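Local coordinates for sulfonate ABC transporter, periplasmic sulfonate-binding protein SsuA (Methylobacillus flagellatus, PDB 3UIF) that probably serves as the periplasmic binding protein of an ABC transporter, capturing sulfonates or related sulfate esters for uptake, at residues I122-G127 and L132-L137. Numbering follows the deposited sequence.
Sequences IALHRG and LAFSNL. With SO4 (sulfate ion), chain B.
L124, I122 and F134 form a small, buried apolar contact between strand 121-124 and helix 130-140, the first strand and the crossover helix of the beta-alpha-beta unit that strand 149-151 completes. The evidence is one ring touched by two aliphatic side chains; together the two segments bury 144 Å². With CG anti to the backbone N (chi1 -176°), F134 extends its ring from the helix to the strand. L124 CD2 meets the ring obliquely, 3.7 Å from F134 CD2, while I122 CD1 comes to the ring edge, near its plane, 4.3 Å from F134 CZ. Beyond the strand, H125 ND1 donates to O3 of a sulfate ion, probably from the crystallisation liquor, at an N-H...O angle of 148°; O3 lies at the ring edge, near its plane, and the very short 2.5 Å from ND1 should not be over-read at this resolution. R128 NE binds the same ion, which may mimic a sulfonate head group. A leucine in place of H125 would probably leave sulfate O3 without this donor. Backbone bonds tie I122 and L124 to strand 149-151 and A123 to strand 169-172, whose F171 packs edge-to-face with F134; helix 276-291 brings A285 and Y288 against L132 and K284 against N136.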
ATOM      1  N   ILE A 122     -11.292 -21.396  -0.246  1.00 57.37           N
ATOM      2  CA  ILE A 122     -10.791 -20.119  -0.764  1.00 54.52           C
ATOM      3  C   ILE A 122      -9.293 -19.959  -0.483  1.00 54.84           C
ATOM      4  O   ILE A 122      -8.856 -19.971   0.680  1.00 54.99           O
ATOM      5  CB  ILE A 122     -11.603 -18.894  -0.260  1.00 54.22           C
ATOM      6  CG1 ILE A 122     -13.089 -19.043  -0.616  1.00 55.00           C
ATOM      7  CG2 ILE A 122     -11.068 -17.598  -0.867  1.00 52.50           C
ATOM      8  CD1 ILE A 122     -14.021 -18.206   0.227  1.00 55.71           C
ATOM      9  N   ALA A 123      -8.531 -19.825  -1.572  1.00 54.06           N
ATOM     10  CA  ALA A 123      -7.091 -19.578  -1.537  1.00 53.24           C
ATOM     11  C   ALA A 123      -6.822 -18.131  -1.141  1.00 51.64           C
ATOM     12  O   ALA A 123      -7.255 -17.196  -1.824  1.00 49.93           O
ATOM     13  CB  ALA A 123      -6.467 -19.892  -2.894  1.00 52.67           C
ATOM     14  N   LEU A 124      -6.130 -17.947  -0.021  1.00 51.80           N
ATOM     15  CA  LEU A 124      -5.820 -16.607   0.474  1.00 50.11           C
ATOM     16  C   LEU A 124      -4.478 -16.590   1.185  1.00 50.66           C
ATOM     17  O   LEU A 124      -4.226 -17.416   2.067  1.00 52.06           O
ATOM     18  CB  LEU A 124      -6.917 -16.122   1.424  1.00 50.39           C
ATOM     19  CG  LEU A 124      -6.610 -14.957   2.375  1.00 49.69           C
ATOM     20  CD1 LEU A 124      -6.516 -13.614   1.651  1.00 47.69           C
ATOM     21  CD2 LEU A 124      -7.645 -14.906   3.494  1.00 50.37           C
ATOM     22  N   HIS A 125      -3.618 -15.643   0.816  1.00 49.35           N
ATOM     23  CA  HIS A 125      -2.323 -15.553   1.478  1.00 49.53           C
ATOM     24  C   HIS A 125      -2.413 -14.911   2.832  1.00 49.62           C
ATOM     25  O   HIS A 125      -2.366 -13.689   2.957  1.00 48.39           O
ATOM     26  CB  HIS A 125      -1.284 -14.853   0.612  1.00 48.79           C
ATOM     27  CG  HIS A 125       0.135 -15.218   0.977  1.00 49.60           C
ATOM     28  ND1 HIS A 125       1.198 -14.478   0.607  1.00 49.66           N
ATOM     29  CD2 HIS A 125       0.638 -16.281   1.726  1.00 51.02           C
ATOM     30  CE1 HIS A 125       2.318 -15.042   1.086  1.00 50.81           C
ATOM     31  NE2 HIS A 125       1.974 -16.147   1.767  1.00 51.45           N
ATOM     32  N   ARG A 126      -2.518 -15.747   3.857  1.00 51.67           N
ATOM     33  CA  ARG A 126      -2.724 -15.276   5.232  1.00 51.77           C
ATOM     34  C   ARG A 126      -1.593 -14.410   5.784  1.00 51.10           C
ATOM     35  O   ARG A 126      -0.425 -14.617   5.455  1.00 51.69           O
ATOM     36  CB  ARG A 126      -3.024 -16.451   6.147  1.00 53.49           C
ATOM     37  CG  ARG A 126      -4.249 -17.202   5.656  1.00 54.48           C
ATOM     38  CD  ARG A 126      -4.793 -18.135   6.710  1.00 61.09           C
ATOM     39  NE  ARG A 126      -5.656 -17.435   7.647  1.00 61.44           N
ATOM     40  CZ  ARG A 126      -6.438 -18.052   8.524  1.00 64.54           C
ATOM     41  NH1 ARG A 126      -6.466 -19.384   8.577  1.00 65.08           N
ATOM     42  NH2 ARG A 126      -7.199 -17.336   9.340  1.00 66.00           N
ATOM     43  N   GLY A 127      -1.951 -13.416   6.593  1.00 50.38           N
ATOM     44  CA  GLY A 127      -0.970 -12.491   7.136  1.00 50.41           C
ATOM     45  C   GLY A 127      -0.575 -11.376   6.184  1.00 48.60           C
ATOM     46  O   GLY A 127       0.337 -10.595   6.489  1.00 47.75           O
ATOM     47  N   LEU A 132      -7.155  -8.186   5.522  1.00 45.73           N
ATOM     48  CA  LEU A 132      -8.033  -7.226   6.179  1.00 45.98           C
ATOM     49  C   LEU A 132      -9.288  -6.936   5.343  1.00 45.61           C
ATOM     50  O   LEU A 132     -10.403  -6.969   5.859  1.00 46.63           O
ATOM     51  CB  LEU A 132      -7.264  -5.943   6.500  1.00 44.91           C
ATOM     52  CG  LEU A 132      -8.090  -4.782   7.035  1.00 45.10           C
ATOM     53  CD1 LEU A 132      -8.816  -5.132   8.336  1.00 47.12           C
ATOM     54  CD2 LEU A 132      -7.204  -3.559   7.203  1.00 43.91           C
ATOM     55  N   ALA A 133      -9.092  -6.673   4.055  1.00 44.42           N
ATOM     56  CA  ALA A 133     -10.208  -6.494   3.131  1.00 44.28           C
ATOM     57  C   ALA A 133     -11.100  -7.731   3.085  1.00 45.51           C
ATOM     58  O   ALA A 133     -12.322  -7.622   3.016  1.00 46.19           O
ATOM     59  CB  ALA A 133      -9.710  -6.143   1.739  1.00 42.98           C
ATOM     60  N   PHE A 134     -10.490  -8.907   3.132  1.00 45.94           N
ATOM     61  CA  PHE A 134     -11.250 -10.134   3.120  1.00 47.24           C
ATOM     62  C   PHE A 134     -12.095 -10.222   4.394  1.00 48.83           C
ATOM     63  O   PHE A 134     -13.309 -10.488   4.343  1.00 49.99           O
ATOM     64  CB  PHE A 134     -10.322 -11.336   2.983  1.00 47.45           C
ATOM     65  CG  PHE A 134     -11.049 -12.652   2.879  1.00 49.15           C
ATOM     66  CD1 PHE A 134     -11.733 -13.002   1.709  1.00 48.76           C
ATOM     67  CD2 PHE A 134     -11.051 -13.547   3.948  1.00 50.67           C
ATOM     68  CE1 PHE A 134     -12.386 -14.214   1.604  1.00 50.40           C
ATOM     69  CE2 PHE A 134     -11.710 -14.766   3.847  1.00 52.27           C
ATOM     70  CZ  PHE A 134     -12.378 -15.098   2.675  1.00 52.04           C
ATOM     71  N   SER A 135     -11.443  -9.968   5.526  1.00 49.02           N
ATOM     72  CA  SER A 135     -12.105  -9.954   6.815  1.00 50.81           C
ATOM     73  C   SER A 135     -13.275  -8.953   6.859  1.00 51.09           C
ATOM     74  O   SER A 135     -14.374  -9.298   7.314  1.00 52.78           O
ATOM     75  CB  SER A 135     -11.093  -9.681   7.923  1.00 50.96           C
ATOM     76  OG  SER A 135     -11.771  -9.471   9.139  1.00 52.66           O
ATOM     77  N   ASN A 136     -13.035  -7.734   6.367  1.00 49.44           N
ATOM     78  CA  ASN A 136     -14.077  -6.727   6.210  1.00 49.81           C
ATOM     79  C   ASN A 136     -15.284  -7.226   5.428  1.00 50.68           C
ATOM     80  O   ASN A 136     -16.432  -7.089   5.857  1.00 52.40           O
ATOM     81  CB  ASN A 136     -13.521  -5.520   5.461  1.00 47.90           C
ATOM     82  CG  ASN A 136     -12.539  -4.716   6.282  1.00 47.33           C
ATOM     83  OD1 ASN A 136     -12.122  -3.651   5.859  1.00 46.46           O
ATOM     84  ND2 ASN A 136     -12.149  -5.230   7.442  1.00 48.46           N
ATOM     85  N   LEU A 137     -15.004  -7.778   4.253  1.00 49.57           N
ATOM     86  CA  LEU A 137     -16.032  -8.310   3.387  1.00 50.36           C
ATOM     87  C   LEU A 137     -16.840  -9.367   4.120  1.00 52.67           C
ATOM     88  O   LEU A 137     -18.076  -9.360   4.046  1.00 54.08           O
ATOM     89  CB  LEU A 137     -15.407  -8.864   2.106  1.00 49.29           C
ATOM     90  CG  LEU A 137     -16.254  -9.726   1.168  1.00 50.37           C
ATOM     91  CD1 LEU A 137     -17.473  -8.965   0.648  1.00 50.71           C
ATOM     92  CD2 LEU A 137     -15.379 -10.228   0.026  1.00 46.51           C
TER
HETATM   93  S   SO4 B 501       3.134 -12.371  -1.435  1.00 54.44           S
HETATM   94  O1  SO4 B 501       3.275 -11.982  -2.870  1.00 53.37           O
HETATM   95  O2  SO4 B 501       3.521 -11.176  -0.625  1.00 54.12           O
HETATM   96  O3  SO4 B 501       1.745 -12.804  -1.116  1.00 47.62           O
HETATM   97  O4  SO4 B 501       3.967 -13.561  -1.108  1.00 49.91           O